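PDB 1OXS: glucose import ATP-binding protein GlcV from Sulfolobus solfataricus, which binds and hydrolyses ATP to power glucose uptake, serving as the energy-coupling ATPase subunit of an archaeal ABC transporter. Local coordinates for residues V2-K7 / I26-G31; D22-N27 / G217-V222; G259-P264 / I315-S320; K282-V287 / E337-V342. One frame throughout, in Å; residues are numbered along the deposited sequence.

Contact 1: residues V2-K7 / I26-G31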
loop_
_atom_site.group_PDB
_atom_site.type_symbol
_atom_site.label_atom_id
_atom_site.label_comp_id
_atom_site.label_asym_id
_atom_site.label_seq_id
_atom_site.Cartn_x
_atom_site.Cartn_y
_atom_site.Cartn_z
ATOM N N VAL A 2 5.240 20.388 3.121
ATOM C CA VAL A 2 6.662 20.192 3.390
ATOM C C VAL A 2 7.297 19.216 2.444
ATOM O O VAL A 2 6.710 18.175 2.093
ATOM C CB VAL A 2 6.849 19.771 4.807
ATOM C CG1 VAL A 2 6.181 18.403 5.082
ATOM C CG2 VAL A 2 8.301 19.652 5.160
ATOM N N ARG A 3 8.514 19.525 2.019
ATOM C CA ARG A 3 9.276 18.643 1.159
ATOM C C ARG A 3 10.134 17.736 2.031
ATOM O O ARG A 3 10.758 18.203 2.974
ATOM C CB ARG A 3 10.162 19.482 0.212
ATOM C CG ARG A 3 10.880 18.754 -0.879
ATOM C CD ARG A 3 11.383 19.697 -1.996
ATOM N NE ARG A 3 11.880 18.997 -3.157
ATOM C CZ ARG A 3 13.140 18.661 -3.335
ATOM N NH1 ARG A 3 14.037 18.973 -2.415
ATOM N NH2 ARG A 3 13.505 18.027 -4.443
ATOM N N ILE A 4 10.194 16.450 1.703
ATOM C CA ILE A 4 11.006 15.519 2.489
ATOM C C ILE A 4 12.104 14.956 1.634
ATOM O O ILE A 4 11.822 14.337 0.592
ATOM C CB ILE A 4 10.168 14.433 3.035
ATOM C CG1 ILE A 4 9.006 15.011 3.851
ATOM C CG2 ILE A 4 11.006 13.491 3.922
ATOM C CD1 ILE A 4 8.017 13.980 4.229
ATOM N N ILE A 5 13.341 15.129 2.070
ATOM C CA ILE A 5 14.486 14.544 1.365
ATOM C C ILE A 5 15.056 13.453 2.229
ATOM O O ILE A 5 15.471 13.708 3.366
ATOM C CB ILE A 5 15.588 15.563 1.090
ATOM C CG1 ILE A 5 15.087 16.601 0.129
ATOM C CG2 ILE A 5 16.838 14.850 0.560
ATOM C CD1 ILE A 5 16.120 17.680 -0.106
ATOM N N VAL A 6 15.016 12.220 1.711
ATOM C CA VAL A 6 15.557 11.081 2.378
ATOM C C VAL A 6 16.869 10.789 1.637
ATOM O O VAL A 6 16.813 10.422 0.458
ATOM C CB VAL A 6 14.589 9.885 2.288
ATOM C CG1 VAL A 6 15.190 8.651 2.953
ATOM C CG2 VAL A 6 13.190 10.254 2.905
ATOM N N LYS A 7 18.010 10.983 2.301
ATOM C CA LYS A 7 19.306 10.884 1.655
ATOM C C LYS A 7 20.183 9.751 2.198
ATOM O O LYS A 7 20.623 9.800 3.340
ATOM C CB LYS A 7 20.020 12.231 1.790
ATOM C CG LYS A 7 21.353 12.235 1.126
ATOM C CD LYS A 7 21.177 12.320 -0.336
ATOM C CE LYS A 7 21.220 13.758 -0.825
ATOM N NZ LYS A 7 21.530 13.818 -2.285
ATOM N N ILE A 26 14.790 9.096 -1.498
ATOM C CA ILE A 26 13.540 9.577 -2.063
ATOM C C ILE A 26 13.421 11.065 -1.829
ATOM O O ILE A 26 13.814 11.540 -0.766
ATOM C CB ILE A 26 12.321 8.956 -1.322
ATOM C CG1 ILE A 26 12.530 7.506 -1.027
ATOM C CG2 ILE A 26 11.042 9.156 -2.154
ATOM C CD1 ILE A 26 11.523 7.003 0.002
ATOM N N ASN A 27 12.881 11.804 -2.788
ATOM C CA ASN A 27 12.577 13.193 -2.560
ATOM C C ASN A 27 11.068 13.323 -2.740
ATOM O O ASN A 27 10.564 13.157 -3.860
ATOM C CB ASN A 27 13.249 14.084 -3.588
ATOM C CG ASN A 27 14.793 13.960 -3.606
ATOM O OD1 ASN A 27 15.412 13.801 -2.579
ATOM N ND2 ASN A 27 15.408 14.057 -4.807
ATOM N N ILE A 28 10.353 13.586 -1.644
ATOM C CA ILE A 28 8.885 13.726 -1.616
ATOM C C ILE A 28 8.513 15.178 -1.681
ATOM O O ILE A 28 9.012 15.982 -0.917
ATOM C CB ILE A 28 8.316 13.074 -0.319
ATOM C CG1 ILE A 28 8.665 11.574 -0.292
ATOM C CG2 ILE A 28 6.848 13.187 -0.286
ATOM C CD1 ILE A 28 8.409 10.906 1.071
ATOM N N GLU A 29 7.696 15.539 -2.652
ATOM C CA GLU A 29 7.405 16.956 -2.867
ATOM C C GLU A 29 6.363 17.482 -1.901
ATOM O O GLU A 29 5.567 16.721 -1.350
ATOM C CB GLU A 29 7.001 17.183 -4.320
ATOM C CG GLU A 29 8.124 16.830 -5.288
ATOM C CD GLU A 29 9.377 17.661 -5.057
ATOM O OE1 GLU A 29 9.262 18.808 -4.570
ATOM O OE2 GLU A 29 10.488 17.168 -5.360
ATOM N N ASN A 30 6.371 18.797 -1.708
ATOM C CA ASN A 30 5.442 19.441 -0.802
ATOM C C ASN A 30 4.057 19.152 -1.317
ATOM O O ASN A 30 3.751 19.371 -2.482
ATOM C CB ASN A 30 5.768 20.966 -0.813
ATOM C CG ASN A 30 4.732 21.803 -0.115
ATOM O OD1 ASN A 30 5.061 22.808 0.512
ATOM N ND2 ASN A 30 3.473 21.418 -0.239
ATOM N N GLY A 31 3.201 18.627 -0.443
ATOM C CA GLY A 31 1.829 18.298 -0.764
ATOM C C GLY A 31 1.595 17.006 -1.509
ATOM O O GLY A 31 0.448 16.726 -1.917
#

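Contact 2: residues D22-N27 / G217-V222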
loop_
_atom_site.group_PDB
_atom_site.type_symbol
_atom_site.label_atom_id
_atom_site.label_comp_id
_atom_site.label_asym_id
_atom_site.label_seq_id
_atom_site.Cartn_x
_atom_site.Cartn_y
_atom_site.Cartn_z
ATOM N N ASP A 22 18.241 0.016 3.564
ATOM C CA ASP A 22 19.567 0.018 2.937
ATOM C C ASP A 22 19.704 1.090 1.863
ATOM O O ASP A 22 19.236 0.902 0.725
ATOM C CB ASP A 22 19.811 -1.344 2.271
ATOM C CG ASP A 22 21.163 -1.448 1.636
ATOM O OD1 ASP A 22 21.527 -2.558 1.154
ATOM O OD2 ASP A 22 21.939 -0.485 1.557
ATOM N N ASN A 23 20.296 2.216 2.249
ATOM C CA ASN A 23 20.580 3.333 1.360
ATOM C C ASN A 23 19.358 3.814 0.543
ATOM O O ASN A 23 19.344 3.847 -0.675
ATOM C CB ASN A 23 21.772 3.061 0.476
ATOM C CG ASN A 23 22.769 4.198 0.531
ATOM O OD1 ASN A 23 23.645 4.216 1.387
ATOM N ND2 ASN A 23 22.605 5.177 -0.352
ATOM N N VAL A 24 18.323 4.132 1.279
ATOM C CA VAL A 24 17.080 4.599 0.707
ATOM C C VAL A 24 17.200 6.070 0.341
ATOM O O VAL A 24 17.642 6.853 1.158
ATOM C CB VAL A 24 15.984 4.410 1.664
ATOM C CG1 VAL A 24 14.695 5.012 1.099
ATOM C CG2 VAL A 24 15.779 2.904 1.970
ATOM N N ASN A 25 16.807 6.416 -0.883
ATOM C CA ASN A 25 16.808 7.761 -1.390
ATOM C C ASN A 25 15.478 8.095 -2.042
ATOM O O ASN A 25 15.081 7.443 -3.042
ATOM C CB ASN A 25 17.910 7.911 -2.425
ATOM C CG ASN A 25 19.285 8.001 -1.800
ATOM O OD1 ASN A 25 19.699 9.054 -1.287
ATOM N ND2 ASN A 25 20.012 6.895 -1.876
ATOM N N ILE A 26 14.790 9.096 -1.498
ATOM C CA ILE A 26 13.540 9.577 -2.063
ATOM C C ILE A 26 13.421 11.065 -1.829
ATOM O O ILE A 26 13.814 11.540 -0.766
ATOM C CB ILE A 26 12.321 8.956 -1.322
ATOM C CG1 ILE A 26 12.530 7.506 -1.027
ATOM C CG2 ILE A 26 11.042 9.156 -2.154
ATOM C CD1 ILE A 26 11.523 7.003 0.002
ATOM N N ASN A 27 12.881 11.804 -2.788
ATOM C CA ASN A 27 12.577 13.193 -2.560
ATOM C C ASN A 27 11.068 13.323 -2.740
ATOM O O ASN A 27 10.564 13.157 -3.860
ATOM C CB ASN A 27 13.249 14.084 -3.588
ATOM C CG ASN A 27 14.793 13.960 -3.606
ATOM O OD1 ASN A 27 15.412 13.801 -2.579
ATOM N ND2 ASN A 27 15.408 14.057 -4.807
ATOM N N GLY A 217 14.641 -4.137 2.503
ATOM C CA GLY A 217 15.217 -2.869 2.911
ATOM C C GLY A 217 15.609 -1.932 1.787
ATOM O O GLY A 217 16.026 -0.817 2.029
ATOM N N LYS A 218 15.402 -2.363 0.534
ATOM C CA LYS A 218 15.772 -1.549 -0.590
ATOM C C LYS A 218 14.543 -1.056 -1.347
ATOM O O LYS A 218 13.624 -1.810 -1.526
ATOM C CB LYS A 218 16.663 -2.347 -1.544
ATOM C CG LYS A 218 17.899 -2.957 -0.883
ATOM C CD LYS A 218 19.006 -3.243 -1.901
ATOM C CE LYS A 218 20.007 -4.254 -1.371
ATOM N NZ LYS A 218 20.745 -4.902 -2.489
ATOM N N LEU A 219 14.574 0.172 -1.804
ATOM C CA LEU A 219 13.506 0.726 -2.644
ATOM C C LEU A 219 13.797 0.233 -4.064
ATOM O O LEU A 219 14.716 0.705 -4.702
ATOM C CB LEU A 219 13.540 2.261 -2.587
ATOM C CG LEU A 219 12.243 2.968 -2.840
ATOM C CD1 LEU A 219 11.167 2.453 -1.921
ATOM C CD2 LEU A 219 12.479 4.501 -2.582
ATOM N N VAL A 220 12.996 -0.696 -4.549
ATOM C CA VAL A 220 13.292 -1.382 -5.812
ATOM C C VAL A 220 12.613 -0.754 -7.018
ATOM O O VAL A 220 13.018 -1.027 -8.162
ATOM C CB VAL A 220 12.973 -2.881 -5.755
ATOM C CG1 VAL A 220 13.852 -3.626 -4.709
ATOM C CG2 VAL A 220 11.502 -3.183 -5.431
ATOM N N GLN A 221 11.571 0.022 -6.786
ATOM C CA GLN A 221 10.853 0.711 -7.855
ATOM C C GLN A 221 10.039 1.827 -7.258
ATOM O O GLN A 221 9.518 1.678 -6.149
ATOM C CB GLN A 221 9.966 -0.291 -8.619
ATOM C CG GLN A 221 9.349 0.301 -9.878
ATOM C CD GLN A 221 8.643 -0.702 -10.739
ATOM O OE1 GLN A 221 8.514 -1.867 -10.373
ATOM N NE2 GLN A 221 8.126 -0.227 -11.877
ATOM N N VAL A 222 9.901 2.934 -7.975
ATOM C CA VAL A 222 9.141 4.065 -7.524
ATOM C C VAL A 222 8.419 4.573 -8.750
ATOM O O VAL A 222 9.018 4.703 -9.824
ATOM C CB VAL A 222 10.052 5.209 -6.977
ATOM C CG1 VAL A 222 9.222 6.420 -6.665
ATOM C CG2 VAL A 222 10.804 4.761 -5.787
HETATM O O HOH W 1 17.085 1.497 -1.395
#

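Contact 3: residues G259-P264 / I315-S320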
loop_
_atom_site.group_PDB
_atom_site.type_symbol
_atom_site.label_atom_id
_atom_site.label_comp_id
_atom_site.label_asym_id
_atom_site.label_seq_id
_atom_site.Cartn_x
_atom_site.Cartn_y
_atom_site.Cartn_z
ATOM N N GLY A 259 3.502 -26.451 -20.550
ATOM C CA GLY A 259 2.557 -27.508 -20.899
ATOM C C GLY A 259 1.857 -27.166 -22.212
ATOM O O GLY A 259 2.472 -26.847 -23.205
ATOM N N SER A 260 0.552 -27.222 -22.182
ATOM C CA SER A 260 -0.265 -26.919 -23.333
ATOM C C SER A 260 -0.413 -25.434 -23.554
ATOM O O SER A 260 -1.154 -25.031 -24.432
ATOM C CB SER A 260 -1.650 -27.526 -23.126
ATOM O OG SER A 260 -2.240 -27.173 -21.924
ATOM N N LEU A 261 0.205 -24.605 -22.729
ATOM C CA LEU A 261 0.114 -23.179 -22.977
ATOM C C LEU A 261 1.397 -22.654 -23.615
ATOM O O LEU A 261 2.494 -23.157 -23.357
ATOM C CB LEU A 261 -0.158 -22.402 -21.705
ATOM C CG LEU A 261 -1.426 -22.707 -20.954
ATOM C CD1 LEU A 261 -1.571 -21.730 -19.789
ATOM C CD2 LEU A 261 -2.616 -22.584 -21.903
ATOM N N ARG A 262 1.251 -21.659 -24.482
ATOM C CA ARG A 262 2.402 -21.020 -25.089
ATOM C C ARG A 262 2.135 -19.522 -25.191
ATOM O O ARG A 262 1.175 -19.097 -25.824
ATOM C CB ARG A 262 2.694 -21.644 -26.434
ATOM C CG ARG A 262 4.001 -21.237 -27.051
ATOM C CD ARG A 262 4.406 -22.096 -28.220
ATOM N NE ARG A 262 3.454 -21.943 -29.303
ATOM C CZ ARG A 262 3.398 -22.723 -30.376
ATOM N NH1 ARG A 262 4.213 -23.779 -30.520
ATOM N NH2 ARG A 262 2.472 -22.468 -31.299
ATOM N N PHE A 263 2.977 -18.730 -24.547
ATOM C CA PHE A 263 2.807 -17.259 -24.491
ATOM C C PHE A 263 3.765 -16.612 -25.473
ATOM O O PHE A 263 4.940 -16.965 -25.466
ATOM C CB PHE A 263 3.135 -16.793 -23.081
ATOM C CG PHE A 263 2.149 -17.229 -22.056
ATOM C CD1 PHE A 263 2.302 -18.451 -21.384
ATOM C CD2 PHE A 263 1.100 -16.415 -21.722
ATOM C CE1 PHE A 263 1.361 -18.843 -20.441
ATOM C CE2 PHE A 263 0.181 -16.805 -20.748
ATOM C CZ PHE A 263 0.315 -18.034 -20.137
ATOM N N PRO A 264 3.280 -15.685 -26.313
ATOM C CA PRO A 264 4.060 -15.104 -27.407
ATOM C C PRO A 264 4.977 -13.980 -26.954
ATOM O O PRO A 264 4.888 -12.852 -27.432
ATOM C CB PRO A 264 2.994 -14.566 -28.349
ATOM C CG PRO A 264 1.876 -14.213 -27.461
ATOM C CD PRO A 264 1.865 -15.257 -26.345
ATOM N N ILE A 315 -7.214 -23.017 -13.205
ATOM C CA ILE A 315 -6.910 -24.050 -14.201
ATOM C C ILE A 315 -5.445 -24.406 -14.149
ATOM O O ILE A 315 -4.645 -23.648 -13.590
ATOM C CB ILE A 315 -7.223 -23.550 -15.608
ATOM C CG1 ILE A 315 -6.365 -22.349 -16.033
ATOM C CG2 ILE A 315 -8.656 -23.066 -15.683
ATOM C CD1 ILE A 315 -5.436 -22.614 -17.085
ATOM N N THR A 316 -5.097 -25.539 -14.754
ATOM C CA THR A 316 -3.718 -25.809 -15.052
ATOM C C THR A 316 -3.661 -26.145 -16.513
ATOM O O THR A 316 -4.656 -26.559 -17.083
ATOM C CB THR A 316 -3.069 -26.948 -14.260
ATOM O OG1 THR A 316 -3.693 -28.180 -14.628
ATOM C CG2 THR A 316 -3.225 -26.768 -12.751
ATOM N N PRO A 317 -2.500 -25.970 -17.130
ATOM C CA PRO A 317 -2.312 -26.458 -18.486
ATOM C C PRO A 317 -2.316 -27.970 -18.441
ATOM O O PRO A 317 -2.096 -28.545 -17.384
ATOM C CB PRO A 317 -0.901 -26.000 -18.848
ATOM C CG PRO A 317 -0.549 -24.977 -17.816
ATOM C CD PRO A 317 -1.313 -25.269 -16.610
ATOM N N LEU A 318 -2.547 -28.615 -19.572
ATOM C CA LEU A 318 -2.370 -30.050 -19.608
ATOM C C LEU A 318 -0.860 -30.294 -19.515
ATOM O O LEU A 318 -0.053 -29.492 -19.987
ATOM C CB LEU A 318 -2.935 -30.568 -20.929
ATOM C CG LEU A 318 -4.419 -30.969 -20.894
ATOM C CD1 LEU A 318 -5.412 -29.874 -20.948
ATOM C CD2 LEU A 318 -4.684 -31.913 -22.061
ATOM N N ASP A 319 -0.457 -31.376 -18.856
ATOM C CA ASP A 319 0.974 -31.693 -18.725
ATOM C C ASP A 319 1.759 -30.633 -17.953
ATOM O O ASP A 319 2.924 -30.361 -18.271
ATOM C CB ASP A 319 1.639 -31.923 -20.095
ATOM C CG ASP A 319 2.981 -32.611 -19.985
ATOM O OD1 ASP A 319 3.059 -33.670 -19.326
ATOM O OD2 ASP A 319 4.012 -32.169 -20.534
ATOM N N SER A 320 1.118 -30.029 -16.956
ATOM C CA SER A 320 1.767 -29.021 -16.099
ATOM C C SER A 320 0.994 -28.914 -14.793
ATOM O O SER A 320 -0.226 -29.122 -14.771
ATOM C CB SER A 320 1.812 -27.633 -16.768
ATOM O OG SER A 320 2.316 -26.643 -15.876
#

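Contact 4: residues K282-V287 / E337-V342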
loop_
_atom_site.group_PDB
_atom_site.type_symbol
_atom_site.label_atom_id
_atom_site.label_comp_id
_atom_site.label_asym_id
_atom_site.label_seq_id
_atom_site.Cartn_x
_atom_site.Cartn_y
_atom_site.Cartn_z
ATOM N N LYS A 282 -9.117 -15.024 -19.773
ATOM C CA LYS A 282 -10.510 -15.366 -20.044
ATOM C C LYS A 282 -10.529 -16.825 -20.482
ATOM O O LYS A 282 -9.669 -17.281 -21.240
ATOM C CB LYS A 282 -11.075 -14.524 -21.182
ATOM C CG LYS A 282 -12.509 -14.759 -21.483
ATOM C CD LYS A 282 -13.006 -13.763 -22.519
ATOM C CE LYS A 282 -14.538 -13.817 -22.675
ATOM N NZ LYS A 282 -15.064 -12.653 -23.440
ATOM N N LEU A 283 -11.529 -17.561 -20.043
ATOM C CA LEU A 283 -11.700 -18.957 -20.384
ATOM C C LEU A 283 -12.948 -19.202 -21.234
ATOM O O LEU A 283 -13.974 -18.529 -21.128
ATOM C CB LEU A 283 -11.837 -19.803 -19.132
ATOM C CG LEU A 283 -10.771 -19.603 -18.092
ATOM C CD1 LEU A 283 -11.035 -20.389 -16.780
ATOM C CD2 LEU A 283 -9.381 -19.918 -18.607
ATOM N N SER A 284 -12.865 -20.186 -22.126
ATOM C CA SER A 284 -14.035 -20.605 -22.898
ATOM C C SER A 284 -13.978 -22.085 -23.275
ATOM O O SER A 284 -12.953 -22.712 -23.199
ATOM C CB SER A 284 -14.118 -19.814 -24.179
ATOM O OG SER A 284 -13.039 -20.236 -25.021
ATOM N N LYS A 285 -15.065 -22.632 -23.762
ATOM C CA LYS A 285 -15.028 -24.006 -24.178
ATOM C C LYS A 285 -14.784 -24.122 -25.653
ATOM O O LYS A 285 -14.428 -25.192 -26.135
ATOM C CB LYS A 285 -16.318 -24.730 -23.786
ATOM C CG LYS A 285 -16.431 -24.975 -22.328
ATOM C CD LYS A 285 -15.550 -26.111 -21.888
ATOM C CE LYS A 285 -16.048 -27.460 -22.363
ATOM N NZ LYS A 285 -15.214 -28.515 -21.738
ATOM N N ASP A 286 -15.046 -23.067 -26.398
ATOM C CA ASP A 286 -14.780 -23.008 -27.850
ATOM C C ASP A 286 -14.219 -21.639 -28.156
ATOM O O ASP A 286 -14.163 -20.764 -27.262
ATOM C CB ASP A 286 -16.047 -23.246 -28.659
ATOM C CG ASP A 286 -15.791 -23.725 -30.114
ATOM O OD1 ASP A 286 -14.703 -23.559 -30.715
ATOM O OD2 ASP A 286 -16.693 -24.290 -30.764
ATOM N N VAL A 287 -13.807 -21.391 -29.390
ATOM C CA VAL A 287 -13.207 -20.122 -29.655
ATOM C C VAL A 287 -14.229 -18.984 -29.524
ATOM O O VAL A 287 -15.409 -19.136 -29.822
ATOM C CB VAL A 287 -12.561 -20.072 -31.030
ATOM C CG1 VAL A 287 -11.462 -21.171 -31.176
ATOM C CG2 VAL A 287 -13.597 -20.153 -32.115
ATOM N N GLU A 337 -12.251 -29.255 -19.853
ATOM C CA GLU A 337 -11.180 -28.698 -20.685
ATOM C C GLU A 337 -11.660 -27.375 -21.238
ATOM O O GLU A 337 -12.766 -27.255 -21.743
ATOM C CB GLU A 337 -10.801 -29.652 -21.799
ATOM C CG GLU A 337 -10.190 -30.940 -21.242
ATOM C CD GLU A 337 -9.612 -31.866 -22.296
ATOM O OE1 GLU A 337 -9.475 -33.076 -22.011
ATOM O OE2 GLU A 337 -9.280 -31.392 -23.399
ATOM N N VAL A 338 -10.776 -26.395 -21.214
ATOM C CA VAL A 338 -11.116 -25.062 -21.632
ATOM C C VAL A 338 -10.010 -24.492 -22.522
ATOM O O VAL A 338 -8.885 -24.970 -22.480
ATOM C CB VAL A 338 -11.274 -24.099 -20.462
ATOM C CG1 VAL A 338 -12.516 -24.492 -19.622
ATOM C CG2 VAL A 338 -10.023 -24.055 -19.600
ATOM N N LEU A 339 -10.361 -23.471 -23.296
ATOM C CA LEU A 339 -9.391 -22.658 -24.002
ATOM C C LEU A 339 -9.086 -21.467 -23.120
ATOM O O LEU A 339 -9.932 -20.939 -22.416
ATOM C CB LEU A 339 -9.916 -22.146 -25.333
ATOM C CG LEU A 339 -10.387 -23.226 -26.256
ATOM C CD1 LEU A 339 -10.863 -22.667 -27.585
ATOM C CD2 LEU A 339 -9.337 -24.297 -26.471
ATOM N N VAL A 340 -7.838 -21.041 -23.183
ATOM C CA VAL A 340 -7.277 -19.998 -22.336
ATOM C C VAL A 340 -6.836 -18.853 -23.239
ATOM O O VAL A 340 -6.008 -19.000 -24.157
ATOM C CB VAL A 340 -6.072 -20.463 -21.558
ATOM C CG1 VAL A 340 -5.596 -19.398 -20.637
ATOM C CG2 VAL A 340 -6.355 -21.720 -20.771
ATOM N N TYR A 341 -7.437 -17.719 -22.987
ATOM C CA TYR A 341 -7.139 -16.461 -23.663
ATOM C C TYR A 341 -6.500 -15.491 -22.679
ATOM O O TYR A 341 -6.806 -15.520 -21.472
ATOM C CB TYR A 341 -8.423 -15.828 -24.168
ATOM C CG TYR A 341 -9.049 -16.487 -25.376
ATOM C CD1 TYR A 341 -9.901 -17.562 -25.239
ATOM C CD2 TYR A 341 -8.773 -16.035 -26.633
ATOM C CE1 TYR A 341 -10.475 -18.132 -26.352
ATOM C CE2 TYR A 341 -9.366 -16.612 -27.774
ATOM C CZ TYR A 341 -10.209 -17.664 -27.604
ATOM O OH TYR A 341 -10.817 -18.256 -28.710
ATOM N N VAL A 342 -5.625 -14.633 -23.191
ATOM C CA VAL A 342 -5.090 -13.531 -22.390
ATOM C C VAL A 342 -5.056 -12.217 -23.173
ATOM O O VAL A 342 -5.198 -12.171 -24.396
ATOM C CB VAL A 342 -3.661 -13.809 -21.906
ATOM C CG1 VAL A 342 -3.557 -15.125 -21.090
ATOM C CG2 VAL A 342 -2.652 -13.823 -23.052
HETATM O O HOH W 2 -13.043 -27.308 -24.538
#

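Contact 1: residues V2-K7 / I26-G31
R3 and E29 pair at the end of a ladder formed by two antiparallel strands, residues 4-7 and 26-28, where the arginine chain lies alongside the glutamate and points the same way. Followed outward, R3 CB lies 3.9 Å from I28 O. With CG anti to the backbone N (chi1 -172°), the chain then runs across that carbonyl, R3 CG coming within 3.3 Å of I28 O. R3 CD next passes E29 OE1 at 3.5 Å. At the head, R3 NE binds E29 OE1 at 3.0 Å, the acceptor lying almost exactly in the guanidinium plane, while R3 NH2 reaches E29 OE2 at 3.3 Å. This is a side-on, two-nitrogen grip, though not a flat one, because the guanidinium and carboxylate planes are 43° apart. At the tip, R3 NH2 also passes N27 CB, 4.0 Å away. Along the ladder, I4 and I28 exchange two backbone hydrogen bonds, and V6 and I26 do the same. Their beta-branched side chains suit extended strands and share one buried face, I4 CB lying 4.1 Å from I28 CB. That face continues onto L62 of the neighbouring strand and, beyond I26, onto F47 of the helix 41-52, whose first turn carries part of the P-loop. I5 and N27 form the intervening non-hydrogen-bonded pair on the other face. The chemistry is therefore divided by face: branched aliphatics bury the inner side of this hairpin of the ATPase domain, and a two-nitrogen salt bridge limits rotation of both charged groups on its more exposed outer side.

Contact 2: residues D22-N27 / G217-V222
L219 presses one methyl into I26, their side chains crossing at about a right angle: L219 CD2 lies 3.4 Å from I26 CG1, tighter than ordinary van der Waals contact, and 3.7 Å from I26 CD1. V24 adds a looser touch on the same methyl. A little way along, the two chains meet through backbone, D22 N donating to G217 O at 2.8 Å from a position 40° above the carbonyl plane. A water then spans the gap, giving a proton to D22 O at 3.1 Å and accepting one from L219 N at 2.9 Å. G217 suits its place because its positive phi (82°) leaves no room for a side chain beside the carbonyl of the residue before. K218 and D22 run side by side, D22 OD1 coming 3.4 Å from K218 CE but staying 4.4 Å from K218 NZ. Farther out, a G1 beta bulge at N23 and V24, both facing V9, accompanies the corner that the chain turns at N23, and N23 N is held by S10 OG. L214, in the strand paired with 218-223, backs L219, and R210 of that strand binds N27 O. Across these two segments, then, the antiparallel sheet meets the mixed core sheet of the ABC ATPase domain, close to the P-loop, through one direct backbone bond, one shared water and a small aliphatic contact, to which the D22 and K218 charges probably add a weak attraction.

Contact 3: residues G259-P264 / I315-S320
The carbonyl group of L318 is approached in its own plane by S260 N, which donates to L318 O at 3.2 Å with a C=O...N angle of 148°. G259 brings its CA to the same oxygen, at 3.4 Å, as a CA-H...O contact. The puckered pyrrolidine of P317 is touched through CB and CG: L261 crosses it at about a right angle, L261 CD1 lying 3.9 Å from P317 CG, while S260 OG is 3.6 Å from P317 CB. S260 makes the polar part of the contact. Its OG sits between the backbone N and the carbonyl carbon (chi1 53°), where it accepts a bond from L318 N at 2.8 Å and is also hydrogen-bonded to K298 O, so a small hydroxyl serves two backbone groups at once. The loop being gripped is a type II beta turn from P317 to S320, following on from strand 310-317 in the C-terminal domain; D319 takes the positive-phi position of the turn. Strand 261-263, from the neighbouring antiparallel sheet, begins immediately after the gripping residues. G259 suits this junction doubly: its own phi is positive, and a CB there would clash with L318 O. Beyond it, S320 CB packs on G259 CA at 4.2 Å, and S320 OG is occupied by E322 N. L261 also touches V340, a buried residue of strand 337-342, a setting that suits an aliphatic chain.

Contact 4: residues K282-V287 / E337-V342
An edge strand of the five-stranded antiparallel sheet in the C-terminal domain, residues 281-284, pairs here with strand 337-342; the segments 282-284 and 337-342 run antiparallel, their directions 147° apart. K282 exchanges two backbone hydrogen bonds with Y341, and S284 does so with L339, L339 N reaching S284 O at 2.7 Å. Between them L283 and V340 form a non-hydrogen-bonded pair, their side chains alongside, L283 CD2 4.1 Å from V340 CG2. This aliphatic face turns inward, toward I313 and I315. The opposite face carries K282, S284, L339 and Y341. The Y341 ring presents its edge to S284 OG, which lies 3.6 Å from Y341 CE1 and gives its proton to D286 O at 2.6 Å; that bond pins the turn after the strand. The phenol end meets V287 edge-on, Y341 OH standing 3.2 Å from V287 CA, and is hydrogen-bonded to I288 N, so a long aromatic with a polar tip suits a site spanning strand and loop. L339 packs against the same loop, L339 CD1 lying 3.9 Å from V287 CG1. At the far end K285 folds back, bent at chi2 (-76°) and chi3 (-71°), to set K285 NZ 2.8 Å from E337 O, on a lone pair in the carbonyl plane. A water shared with K285 O donates to that same oxygen, and E336 supplies the ammonium with a salt bridge. Such antiparallel pairing with a strand much later in the chain, one face aliphatic and the other mixed, is consistent with the OB-like domain found in this family.

How the contacts relate
The four contacts fall into two pairs, one in the ATPase domain and one in the C-terminal part. Contacts 1 and 2, with centres 13 Å apart, share I26 and N27 of strand 18-28; contact 1 pairs two neighbouring strands of the antiparallel sheet, and contact 2 links that sheet to the mixed core sheet. Contacts 3 and 4 have centres 12 Å apart; their segments alternate along the chain, and I315 packs on L283 and V340, so they share one hydrophobic interior. The pairs follow each other in sequence. Contacts 1 and 4 are 48 Å apart, centre to centre, which fits two separately folded modules: one binds nucleotide, while the function of the other is unknown.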